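Local coordinates for polysaccharide biosynthesis protein CapD (Bacillus thuringiensis HD-771, PDB 6BWC), which is an NADP-binding enzyme of the short-chain dehydrogenase/reductase family that takes part in CMP-pseudaminic acid biosynthesis, probably acting on UDP-N-acetylglucosamine, at the interface of chains A and B and the interface of chains A and C. Coordinates in Å, arbitrary orientation; residue numbers count along the deposited sequence, not the author numbering. Chains: chain A/B/C, Polysaccharide biosynthesis protein CapD.

Contact 1: the interface of chains A and B. Residues chain A 98, 102, 106, 137-138, 141-142; chain B 106, 141, 144-145, 148-149.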
ATOM      1  N   PRO A  98      14.983  11.759 -10.330  1.00 14.97           N
ATOM      2  CA  PRO A  98      13.933  12.698  -9.955  1.00 15.14           C
ATOM      3  C   PRO A  98      12.808  12.149  -9.075  1.00 15.61           C
ATOM      4  O   PRO A  98      12.297  12.885  -8.239  1.00 16.65           O
ATOM      5  CB  PRO A  98      13.359  13.119 -11.302  1.00 14.89           C
ATOM      6  CG  PRO A  98      13.587  11.956 -12.195  1.00 14.57           C
ATOM      7  CD  PRO A  98      14.914  11.409 -11.767  1.00 14.72           C
ATOM      8  N   VAL A 102      11.212  13.232  -5.176  1.00 10.40           N
ATOM      9  CA  VAL A 102       9.802  13.433  -4.849  1.00 10.03           C
ATOM     10  C   VAL A 102       9.500  12.677  -3.590  1.00  9.97           C
ATOM     11  O   VAL A 102       8.853  13.204  -2.688  1.00 10.04           O
ATOM     12  CB  VAL A 102       8.860  12.988  -5.980  1.00  9.88           C
ATOM     13  CG1 VAL A 102       7.404  12.843  -5.510  1.00  9.78           C
ATOM     14  CG2 VAL A 102       8.935  14.005  -7.089  1.00  9.92           C
ATOM     15  N   ILE A 106       8.972  15.694  -1.166  1.00 11.70           N
ATOM     16  CA  ILE A 106       7.523  15.970  -1.202  1.00 11.91           C
ATOM     17  C   ILE A 106       6.804  14.989  -0.336  1.00 12.56           C
ATOM     18  O   ILE A 106       6.357  15.358   0.717  1.00 12.93           O
ATOM     19  CB  ILE A 106       6.925  15.937  -2.630  1.00 12.03           C
ATOM     20  CG1 ILE A 106       7.453  17.131  -3.465  1.00 11.94           C
ATOM     21  CG2 ILE A 106       5.386  15.936  -2.577  1.00 12.12           C
ATOM     22  CD1 ILE A 106       7.121  17.103  -4.952  1.00 11.72           C
ATOM     23  N   ASN A 137      15.327  23.657 -11.645  1.00 12.52           N
ATOM     24  CA  ASN A 137      15.599  22.228 -11.412  1.00 12.59           C
ATOM     25  C   ASN A 137      14.592  21.538 -10.505  1.00 12.45           C
ATOM     26  O   ASN A 137      13.920  22.170  -9.698  1.00 12.24           O
ATOM     27  CB  ASN A 137      17.000  22.022 -10.848  1.00 12.53           C
ATOM     28  CG  ASN A 137      17.297  22.951  -9.697  1.00 12.68           C
ATOM     29  OD1 ASN A 137      16.618  22.935  -8.665  1.00 12.76           O
ATOM     30  ND2 ASN A 137      18.305  23.781  -9.868  1.00 12.96           N
ATOM     31  N   ASN A 138      14.534  20.222 -10.633  1.00 12.42           N
ATOM     32  CA  ASN A 138      13.576  19.419  -9.908  1.00 12.48           C
ATOM     33  C   ASN A 138      13.613  19.661  -8.408  1.00 12.49           C
ATOM     34  O   ASN A 138      12.569  19.911  -7.810  1.00 12.37           O
ATOM     35  CB  ASN A 138      13.814  17.938 -10.179  1.00 12.51           C
ATOM     36  CG  ASN A 138      12.723  17.083  -9.624  1.00 12.57           C
ATOM     37  OD1 ASN A 138      11.558  17.405  -9.795  1.00 13.01           O
ATOM     38  ND2 ASN A 138      13.079  16.008  -8.932  1.00 12.80           N
ATOM     39  N   ALA A 141      11.972  22.728  -7.372  1.00 13.53           N
ATOM     40  CA  ALA A 141      10.513  22.496  -7.520  1.00 13.49           C
ATOM     41  C   ALA A 141       9.978  21.670  -6.380  1.00 13.39           C
ATOM     42  O   ALA A 141       8.870  21.921  -5.918  1.00 13.78           O
ATOM     43  CB  ALA A 141      10.163  21.808  -8.844  1.00 13.58           C
ATOM     44  N   THR A 142      10.745  20.674  -5.931  1.00 13.28           N
ATOM     45  CA  THR A 142      10.318  19.863  -4.785  1.00 12.95           C
ATOM     46  C   THR A 142      10.259  20.746  -3.544  1.00 12.94           C
ATOM     47  O   THR A 142       9.299  20.669  -2.786  1.00 13.28           O
ATOM     48  CB  THR A 142      11.199  18.603  -4.510  1.00 12.52           C
ATOM     49  OG1 THR A 142      12.487  18.970  -3.985  1.00 11.55           O
ATOM     50  CG2 THR A 142      11.333  17.722  -5.771  1.00 12.26           C
TER
ATOM     51  N   ILE B 106       2.493  14.869 -10.564  1.00 12.57           N
ATOM     52  CA  ILE B 106       3.778  14.209 -10.383  1.00 12.69           C
ATOM     53  C   ILE B 106       3.575  12.706 -10.325  1.00 12.80           C
ATOM     54  O   ILE B 106       4.001  12.022 -11.248  1.00 13.09           O
ATOM     55  CB  ILE B 106       4.516  14.727  -9.125  1.00 12.96           C
ATOM     56  CG1 ILE B 106       4.954  16.179  -9.350  1.00 12.73           C
ATOM     57  CG2 ILE B 106       5.702  13.822  -8.756  1.00 13.03           C
ATOM     58  CD1 ILE B 106       5.602  16.788  -8.128  1.00 13.00           C
ATOM     59  N   ALA B 141       5.482  24.183 -10.184  1.00 14.90           N
ATOM     60  CA  ALA B 141       6.396  23.228  -9.536  1.00 13.91           C
ATOM     61  C   ALA B 141       6.144  21.793  -9.989  1.00 13.12           C
ATOM     62  O   ALA B 141       7.096  21.112 -10.292  1.00 13.62           O
ATOM     63  CB  ALA B 141       6.313  23.337  -8.017  1.00 13.66           C
ATOM     64  N   LEU B 144       7.088  21.245 -13.848  1.00 13.23           N
ATOM     65  CA  LEU B 144       8.563  21.208 -13.926  1.00 12.63           C
ATOM     66  C   LEU B 144       9.126  19.880 -13.410  1.00 12.46           C
ATOM     67  O   LEU B 144      10.083  19.333 -13.991  1.00 12.32           O
ATOM     68  CB  LEU B 144       9.164  22.397 -13.177  1.00 12.43           C
ATOM     69  CG  LEU B 144      10.657  22.490 -12.842  1.00 12.34           C
ATOM     70  CD1 LEU B 144      11.610  22.190 -13.987  1.00 12.34           C
ATOM     71  CD2 LEU B 144      10.925  23.892 -12.336  1.00 12.30           C
ATOM     72  N   THR B 145       8.522  19.357 -12.340  1.00 12.10           N
ATOM     73  CA  THR B 145       8.890  18.038 -11.824  1.00 11.92           C
ATOM     74  C   THR B 145       8.484  16.952 -12.833  1.00 12.12           C
ATOM     75  O   THR B 145       9.304  16.106 -13.197  1.00 11.95           O
ATOM     76  CB  THR B 145       8.280  17.761 -10.431  1.00 11.71           C
ATOM     77  OG1 THR B 145       8.793  18.697  -9.465  1.00 11.59           O
ATOM     78  CG2 THR B 145       8.589  16.342  -9.960  1.00 11.63           C
ATOM     79  N   ARG B 148      10.727  16.770 -15.898  1.00 14.46           N
ATOM     80  CA  ARG B 148      11.990  16.145 -15.479  1.00 14.58           C
ATOM     81  C   ARG B 148      11.893  14.628 -15.480  1.00 15.40           C
ATOM     82  O   ARG B 148      12.732  13.955 -16.101  1.00 15.81           O
ATOM     83  CB  ARG B 148      12.367  16.612 -14.061  1.00 14.40           C
ATOM     84  CG  ARG B 148      13.580  17.504 -13.902  1.00 14.34           C
ATOM     85  CD  ARG B 148      13.927  18.307 -15.120  1.00 13.99           C
ATOM     86  NE  ARG B 148      14.414  19.635 -14.791  1.00 13.73           N
ATOM     87  CZ  ARG B 148      14.207  20.713 -15.559  1.00 13.35           C
ATOM     88  NH1 ARG B 148      14.668  21.902 -15.187  1.00 13.33           N
ATOM     89  NH2 ARG B 148      13.534  20.632 -16.696  1.00 13.04           N
ATOM     90  N   LEU B 149      10.883  14.107 -14.763  1.00 15.48           N
ATOM     91  CA  LEU B 149      10.470  12.687 -14.817  1.00 15.04           C
ATOM     92  C   LEU B 149      10.467  12.092 -16.243  1.00 14.90           C
ATOM     93  O   LEU B 149      11.123  11.090 -16.489  1.00 15.01           O
ATOM     94  CB  LEU B 149       9.073  12.516 -14.188  1.00 15.10           C
ATOM     95  CG  LEU B 149       8.949  12.107 -12.732  1.00 15.14           C
ATOM     96  CD1 LEU B 149       9.638  13.101 -11.820  1.00 15.40           C
ATOM     97  CD2 LEU B 149       7.478  11.987 -12.362  1.00 15.15           C
TER
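B:Thr145 crosses the side chain of A:Asn138 at a slant and gives up more surface to chain A than any other chain B residue here. Its CB sits 3.4 Å from A:Asn138 OD1, and from there the side chain forks. The hydroxyl branch, OG1, is anti to the carbonyl carbon (chi1 -63°). This torsion turns it back toward the preceding turn of its own helix, near the backbone oxygen B:Ala141 O. Across the contact OG1 lies 3.1 Å from the amide oxygen A:Asn138 OD1, nearly along the C=O axis (163°). Both oxygens are within bonding distance, so the one hydroxyl proton is shared between them or given to one at a time. The methyl A:Ala141 CB rests 3.5 Å from B:Thr145 OG1. The methyl branch, B:Thr145 CG2, instead packs on A:Val102 CG2 at 3.7 Å.

Apolar groups continue on both sides of this polar pair. A:Val102 CG2 also meets B:Ile106 CG2 at 3.6 Å, the two side chains passing in opposite directions. A:Ile106 and B:Ile106 meet tip to tip, CD1 to CD1 at 3.5 Å. At the far end B:Leu149 CD1 touches the pyrrolidine carbon A:Pro98 CB at 3.8 Å. B:Arg148 lays its CG against A:Asn138 CB.

Helices 98-118 and 138-156 of chain A face helices 98-118 and 138-155 of chain B. This resembles the four-helix bundle of short-chain dehydrogenase dimers and is probably the dimer interface. The second helix carries the YXXXK catalytic motif, which includes A:Ala141 and A:Thr142.

Contact 2: the interface of chains A and C. Residues chain A 88, 93, 97, 100; chain C 40, 42, 63-64.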
ATOM      1  N   MET A  88      16.802  15.298   0.003  1.00 20.80           N
ATOM      2  CA  MET A  88      17.888  15.180  -0.969  1.00 19.88           C
ATOM      3  C   MET A  88      18.215  16.602  -1.358  1.00 18.80           C
ATOM      4  O   MET A  88      17.334  17.316  -1.824  1.00 18.21           O
ATOM      5  CB  MET A  88      17.454  14.426  -2.228  1.00 20.87           C
ATOM      6  CG  MET A  88      17.260  12.933  -2.055  1.00 21.23           C
ATOM      7  SD  MET A  88      16.950  11.991  -3.584  1.00 21.66           S
ATOM      8  CE  MET A  88      17.216  10.423  -2.783  1.00 22.91           C
ATOM      9  N   PHE A  93      21.757  15.290  -8.360  1.00 14.56           N
ATOM     10  CA  PHE A  93      21.128  14.023  -7.983  1.00 14.90           C
ATOM     11  C   PHE A  93      19.605  14.002  -8.139  1.00 15.33           C
ATOM     12  O   PHE A  93      19.039  13.008  -8.613  1.00 15.61           O
ATOM     13  CB  PHE A  93      21.537  13.621  -6.579  1.00 15.00           C
ATOM     14  CG  PHE A  93      22.866  12.931  -6.526  1.00 15.54           C
ATOM     15  CD1 PHE A  93      22.982  11.597  -6.894  1.00 15.74           C
ATOM     16  CD2 PHE A  93      24.010  13.601  -6.123  1.00 15.68           C
ATOM     17  CE1 PHE A  93      24.209  10.944  -6.837  1.00 15.79           C
ATOM     18  CE2 PHE A  93      25.240  12.949  -6.064  1.00 15.75           C
ATOM     19  CZ  PHE A  93      25.338  11.618  -6.423  1.00 15.63           C
ATOM     20  N   ASN A  97      17.915  11.318 -10.469  1.00 15.75           N
ATOM     21  CA  ASN A  97      16.962  10.411  -9.790  1.00 15.33           C
ATOM     22  C   ASN A  97      15.737  11.242  -9.354  1.00 14.79           C
ATOM     23  O   ASN A  97      15.477  11.440  -8.169  1.00 14.19           O
ATOM     24  CB  ASN A  97      17.613   9.691  -8.586  1.00 15.32           C
ATOM     25  CG  ASN A  97      19.011   9.134  -8.887  1.00 15.04           C
ATOM     26  OD1 ASN A  97      19.217   7.908  -9.002  1.00 14.61           O
ATOM     27  ND2 ASN A  97      19.989  10.030  -8.953  1.00 14.82           N
ATOM     28  N   GLU A 100      12.978   9.808  -6.815  1.00 11.91           N
ATOM     29  CA  GLU A 100      13.562   9.652  -5.470  1.00 11.16           C
ATOM     30  C   GLU A 100      13.556  10.936  -4.661  1.00 11.02           C
ATOM     31  O   GLU A 100      13.442  10.912  -3.441  1.00 10.75           O
ATOM     32  CB  GLU A 100      15.008   9.207  -5.578  1.00 10.89           C
ATOM     33  CG  GLU A 100      15.191   7.806  -6.090  1.00 10.74           C
ATOM     34  CD  GLU A 100      14.659   6.792  -5.132  1.00 10.44           C
ATOM     35  OE1 GLU A 100      15.067   6.812  -3.949  1.00 10.26           O
ATOM     36  OE2 GLU A 100      13.812   6.007  -5.570  1.00 10.34           O
TER
ATOM     37  N   ARG C  40      21.240   4.318  -1.103  1.00 16.86           N
ATOM     38  CA  ARG C  40      20.291   5.376  -0.689  1.00 17.70           C
ATOM     39  C   ARG C  40      20.812   6.816  -0.574  1.00 17.77           C
ATOM     40  O   ARG C  40      20.026   7.758  -0.718  1.00 17.84           O
ATOM     41  CB  ARG C  40      19.724   5.070   0.678  1.00 17.64           C
ATOM     42  CG  ARG C  40      18.982   3.759   0.763  1.00 17.89           C
ATOM     43  CD  ARG C  40      18.629   3.552   2.223  1.00 17.86           C
ATOM     44  NE  ARG C  40      19.847   3.508   3.023  1.00 17.35           N
ATOM     45  CZ  ARG C  40      19.873   3.348   4.333  1.00 16.72           C
ATOM     46  NH1 ARG C  40      18.729   3.216   5.012  1.00 16.46           N
ATOM     47  NH2 ARG C  40      21.060   3.329   4.949  1.00 16.17           N
ATOM     48  N   GLU C  42      22.977  10.158  -1.032  1.00 17.56           N
ATOM     49  CA  GLU C  42      23.584  10.918  -2.116  1.00 17.37           C
ATOM     50  C   GLU C  42      24.994  11.388  -1.765  1.00 17.35           C
ATOM     51  O   GLU C  42      25.799  11.537  -2.665  1.00 17.83           O
ATOM     52  CB  GLU C  42      22.668  12.076  -2.579  1.00 17.21           C
ATOM     53  CG  GLU C  42      22.459  13.164  -1.532  1.00 17.59           C
ATOM     54  CD  GLU C  42      21.377  14.203  -1.855  1.00 17.51           C
ATOM     55  OE1 GLU C  42      21.084  14.946  -0.895  1.00 17.67           O
ATOM     56  OE2 GLU C  42      20.861  14.330  -3.005  1.00 16.74           O
ATOM     57  N   ILE C  63      20.334   6.132  -7.097  1.00 15.99           N
ATOM     58  CA  ILE C  63      19.848   6.312  -5.733  1.00 15.30           C
ATOM     59  C   ILE C  63      18.506   5.585  -5.565  1.00 14.45           C
ATOM     60  O   ILE C  63      17.608   5.751  -6.379  1.00 13.89           O
ATOM     61  CB  ILE C  63      19.621   7.789  -5.396  1.00 15.32           C
ATOM     62  CG1 ILE C  63      20.918   8.593  -5.530  1.00 15.23           C
ATOM     63  CG2 ILE C  63      19.059   7.908  -3.991  1.00 15.51           C
ATOM     64  CD1 ILE C  63      21.838   8.512  -4.334  1.00 15.27           C
ATOM     65  N   GLY C  64      18.373   4.821  -4.489  1.00 13.45           N
ATOM     66  CA  GLY C  64      17.165   4.062  -4.254  1.00 13.13           C
ATOM     67  C   GLY C  64      17.278   3.154  -3.051  1.00 12.95           C
ATOM     68  O   GLY C  64      18.355   2.985  -2.484  1.00 12.96           O
TER
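A:Asn97 meets C:Ile63 at the end of strand 59-63. The amide oxygen A:Asn97 OD1 accepts a bond from the backbone nitrogen C:Ile63 N at 2.8 Å. The N-H points well at the oxygen (158° at H), but the donor stands above the carbonyl plane. The C:Ile63 side chain is touched from several directions. Its CG2 methyl meets the terminal methyl A:Met88 CE at 3.3 Å, the two side chains running past each other in opposite directions. Its CG1 lies 3.9 Å from A:Phe93 CD1, and the two side chains cross at about a right angle. A:Glu100 CG, set by chi1 anti to the carbonyl carbon, lies near C:Ile63 O. The bend at chi2 turns the carboxylate toward C:Gly64 CA.

On the same side of the A:Phe93 ring, C:Glu42 lays its CB over the face, 4.0 Å from A:Phe93 CG and offset toward the rim. CG lies between the backbone N and the carbonyl carbon (chi1 66°), the crowded position. The extended chain then carries OE2 to 3.5 Å from A:Met88 CB.

In the second shell, A:Asn97 ND2 donates to A:Phe93 O at 3.1 Å, in plane and on a lone pair. This bond fixes the amide rotation and leaves OD1 turned toward chain C.

The site joins the 88-100 segment of one subunit to the Rossmann-fold edge of another. It may help join subunits in the six-copy deposited assembly.

Contact 3: the interface of chains A and C. Residues chain A 42, 45-46, 49, 61-63, 71; chain C 88, 93, 97.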
ATOM      1  N   GLU A  42      22.970   3.772   9.556  1.00 18.72           N
ATOM      2  CA  GLU A  42      23.461   3.335  10.866  1.00 18.88           C
ATOM      3  C   GLU A  42      24.919   3.683  11.125  1.00 19.97           C
ATOM      4  O   GLU A  42      25.269   3.977  12.271  1.00 21.10           O
ATOM      5  CB  GLU A  42      23.216   1.834  11.092  1.00 17.89           C
ATOM      6  CG  GLU A  42      24.025   0.932  10.192  1.00 17.19           C
ATOM      7  CD  GLU A  42      23.621  -0.531  10.250  1.00 16.71           C
ATOM      8  OE1 GLU A  42      24.042  -1.174   9.277  1.00 16.03           O
ATOM      9  OE2 GLU A  42      22.953  -1.040  11.215  1.00 15.45           O
ATOM     10  N   GLN A  45      24.738   7.342  12.398  1.00 18.19           N
ATOM     11  CA  GLN A  45      24.279   7.363  13.794  1.00 16.92           C
ATOM     12  C   GLN A  45      25.341   6.813  14.734  1.00 16.80           C
ATOM     13  O   GLN A  45      25.436   7.249  15.870  1.00 15.85           O
ATOM     14  CB  GLN A  45      22.983   6.588  13.985  1.00 15.97           C
ATOM     15  CG  GLN A  45      21.799   7.328  13.397  1.00 15.36           C
ATOM     16  CD  GLN A  45      20.458   6.932  13.960  1.00 14.33           C
ATOM     17  OE1 GLN A  45      20.343   6.074  14.812  1.00 13.70           O
ATOM     18  NE2 GLN A  45      19.429   7.565  13.455  1.00 14.31           N
ATOM     19  N   PHE A  46      26.127   5.859  14.237  1.00 17.38           N
ATOM     20  CA  PHE A  46      27.172   5.190  15.020  1.00 18.00           C
ATOM     21  C   PHE A  46      28.250   6.207  15.401  1.00 17.98           C
ATOM     22  O   PHE A  46      28.522   6.397  16.585  1.00 17.08           O
ATOM     23  CB  PHE A  46      27.739   3.965  14.231  1.00 17.65           C
ATOM     24  CG  PHE A  46      28.883   3.248  14.916  1.00 17.65           C
ATOM     25  CD1 PHE A  46      28.645   2.405  16.022  1.00 17.69           C
ATOM     26  CD2 PHE A  46      30.197   3.405  14.460  1.00 17.04           C
ATOM     27  CE1 PHE A  46      29.695   1.746  16.651  1.00 17.33           C
ATOM     28  CE2 PHE A  46      31.247   2.754  15.093  1.00 17.02           C
ATOM     29  CZ  PHE A  46      30.996   1.923  16.184  1.00 17.22           C
ATOM     30  N   GLN A  49      26.885   8.821  17.697  1.00 25.71           N
ATOM     31  CA  GLN A  49      26.773   8.143  18.990  1.00 27.66           C
ATOM     32  C   GLN A  49      28.066   8.161  19.792  1.00 28.82           C
ATOM     33  O   GLN A  49      28.050   8.308  21.017  1.00 28.46           O
ATOM     34  CB  GLN A  49      26.412   6.686  18.767  1.00 29.16           C
ATOM     35  CG  GLN A  49      25.353   6.134  19.693  1.00 30.72           C
ATOM     36  CD  GLN A  49      24.645   4.968  19.048  1.00 30.80           C
ATOM     37  OE1 GLN A  49      23.415   4.935  19.011  1.00 33.14           O
ATOM     38  NE2 GLN A  49      25.415   4.018  18.501  1.00 30.21           N
ATOM     39  N   TYR A  61      18.562   7.690  19.657  1.00 22.87           N
ATOM     40  CA  TYR A  61      18.922   7.586  18.237  1.00 21.53           C
ATOM     41  C   TYR A  61      17.964   6.628  17.559  1.00 19.89           C
ATOM     42  O   TYR A  61      17.943   5.468  17.889  1.00 20.22           O
ATOM     43  CB  TYR A  61      20.386   7.110  18.066  1.00 22.31           C
ATOM     44  CG  TYR A  61      21.436   8.053  18.655  1.00 22.76           C
ATOM     45  CD1 TYR A  61      22.044   9.064  17.874  1.00 22.98           C
ATOM     46  CD2 TYR A  61      21.801   7.949  19.996  1.00 23.14           C
ATOM     47  CE1 TYR A  61      22.987   9.940  18.425  1.00 23.64           C
ATOM     48  CE2 TYR A  61      22.743   8.808  20.561  1.00 24.35           C
ATOM     49  CZ  TYR A  61      23.337   9.803  19.785  1.00 24.42           C
ATOM     50  OH  TYR A  61      24.252  10.628  20.408  1.00 23.63           O
ATOM     51  N   LEU A  62      17.147   7.127  16.635  1.00 19.65           N
ATOM     52  CA  LEU A  62      16.155   6.319  15.883  1.00 19.49           C
ATOM     53  C   LEU A  62      16.556   6.247  14.403  1.00 19.05           C
ATOM     54  O   LEU A  62      16.845   7.279  13.749  1.00 19.11           O
ATOM     55  CB  LEU A  62      14.717   6.895  15.977  1.00 19.82           C
ATOM     56  CG  LEU A  62      13.930   6.884  17.303  1.00 20.30           C
ATOM     57  CD1 LEU A  62      14.687   7.626  18.385  1.00 20.70           C
ATOM     58  CD2 LEU A  62      12.571   7.548  17.184  1.00 20.90           C
ATOM     59  N   ILE A  63      16.557   5.025  13.884  1.00 17.93           N
ATOM     60  CA  ILE A  63      16.756   4.762  12.469  1.00 17.17           C
ATOM     61  C   ILE A  63      15.374   4.743  11.797  1.00 16.39           C
ATOM     62  O   ILE A  63      14.478   4.038  12.245  1.00 16.06           O
ATOM     63  CB  ILE A  63      17.485   3.414  12.251  1.00 17.23           C
ATOM     64  CG1 ILE A  63      18.842   3.375  12.990  1.00 17.08           C
ATOM     65  CG2 ILE A  63      17.653   3.136  10.767  1.00 17.31           C
ATOM     66  CD1 ILE A  63      19.959   4.139  12.317  1.00 17.03           C
ATOM     67  N   ARG A  71       6.897   5.107  10.830  1.00 11.83           N
ATOM     68  CA  ARG A  71       8.125   5.322  11.524  1.00 12.39           C
ATOM     69  C   ARG A  71       8.232   6.748  12.022  1.00 12.44           C
ATOM     70  O   ARG A  71       8.674   6.970  13.128  1.00 12.02           O
ATOM     71  CB  ARG A  71       9.316   5.007  10.607  1.00 12.85           C
ATOM     72  CG  ARG A  71      10.656   4.960  11.327  1.00 13.32           C
ATOM     73  CD  ARG A  71      10.561   4.268  12.683  1.00 13.96           C
ATOM     74  NE  ARG A  71      11.879   4.051  13.266  1.00 14.93           N
ATOM     75  CZ  ARG A  71      12.110   3.543  14.478  1.00 15.08           C
ATOM     76  NH1 ARG A  71      11.105   3.174  15.281  1.00 14.93           N
ATOM     77  NH2 ARG A  71      13.369   3.412  14.884  1.00 15.06           N
TER
ATOM     78  N   MET C  88      21.325  -3.716   7.004  1.00 22.18           N
ATOM     79  CA  MET C  88      21.775  -3.139   8.269  1.00 21.58           C
ATOM     80  C   MET C  88      22.630  -4.212   8.896  1.00 20.94           C
ATOM     81  O   MET C  88      22.159  -5.322   9.130  1.00 20.70           O
ATOM     82  CB  MET C  88      20.630  -2.839   9.235  1.00 22.11           C
ATOM     83  CG  MET C  88      19.746  -1.664   8.909  1.00 22.10           C
ATOM     84  SD  MET C  88      18.661  -1.334  10.316  1.00 23.35           S
ATOM     85  CE  MET C  88      17.705  -0.041   9.568  1.00 24.60           C
ATOM     86  N   PHE C  93      22.208  -1.854  16.531  1.00 20.53           N
ATOM     87  CA  PHE C  93      21.186  -1.113  15.799  1.00 21.96           C
ATOM     88  C   PHE C  93      19.939  -1.939  15.428  1.00 22.65           C
ATOM     89  O   PHE C  93      18.796  -1.419  15.454  1.00 20.96           O
ATOM     90  CB  PHE C  93      21.797  -0.457  14.570  1.00 23.50           C
ATOM     91  CG  PHE C  93      22.514   0.827  14.886  1.00 25.42           C
ATOM     92  CD1 PHE C  93      21.819   2.039  14.906  1.00 26.51           C
ATOM     93  CD2 PHE C  93      23.870   0.826  15.206  1.00 25.60           C
ATOM     94  CE1 PHE C  93      22.473   3.224  15.225  1.00 27.08           C
ATOM     95  CE2 PHE C  93      24.525   2.007  15.513  1.00 26.05           C
ATOM     96  CZ  PHE C  93      23.828   3.206  15.517  1.00 26.79           C
ATOM     97  N   ASN C  97      16.407  -0.830  16.836  1.00 15.53           N
ATOM     98  CA  ASN C  97      15.481  -0.591  15.714  1.00 13.94           C
ATOM     99  C   ASN C  97      15.209  -1.917  15.016  1.00 13.65           C
ATOM    100  O   ASN C  97      15.629  -2.126  13.874  1.00 13.19           O
ATOM    101  CB  ASN C  97      16.057   0.428  14.729  1.00 13.24           C
ATOM    102  CG  ASN C  97      16.679   1.614  15.417  1.00 12.47           C
ATOM    103  OD1 ASN C  97      16.068   2.656  15.559  1.00 11.68           O
ATOM    104  ND2 ASN C  97      17.909   1.457  15.844  1.00 12.55           N
TER
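C:Phe93 inserts its ring against helix 42-51 of chain A, part of the Rossmann fold of this short-chain dehydrogenase. It loses more surface to chain A than any other residue of the patch (108 Å²). This is the tight side. A:Glu42 CB lies over one ring face, 4.0 Å above the plane and offset toward the rim. A:Ile63 crosses the ring side chain at about a right angle and sets its CD1 3.8 Å from C:Phe93 CD1. A:Gln45 CB lies 3.6 Å from C:Phe93 CE1, with OE1 at the ring edge, in plane. A:Gln45 NE2 bonds to A:Leu62 O, which ties the helix to strand 59-63 and fixes the amide beside the ring. At the ring tip A:Gln49 makes a close end-on touch, NE2 to C:Phe93 CZ at 3.5 Å, the amide turned 25° from the ring plane.

C:Asn97 OD1 repeats the bond to the strand nitrogen, here from A:Ile63 N. Behind it, A:Arg71 NE and NH2 both bond to A:Ile63 O, at 2.8 and 2.9 Å. They approach from one face of its plane and steady the strand end. NH2 also lies near C:Asn97 OD1, but its N-H points elsewhere.

The loose side is at A:Tyr61 and A:Leu62, which lose little surface to chain C (8 and 1 Å²). A:Gln49 CG leans over the rim of the A:Tyr61 ring.

The C-alpha centres of contact 1 and contact 2 are about 13 Å apart, and those of contact 2 and contact 3 about 20 Å. Contact 1 and contact 3 are about 29 Å apart. Contact 2 and contact 3 are two-fold counterparts in one interface: each chain gives its 88-97 segment to the other's helix 42-51 and strand 59-63. Helix 98-118 of chain A serves both interfaces, with A:Pro98, A:Val102 and A:Ile106 in contact 1 and A:Glu100 in contact 2. A subunit can thus hold two neighbours at once, consistent with the six-copy deposited assembly.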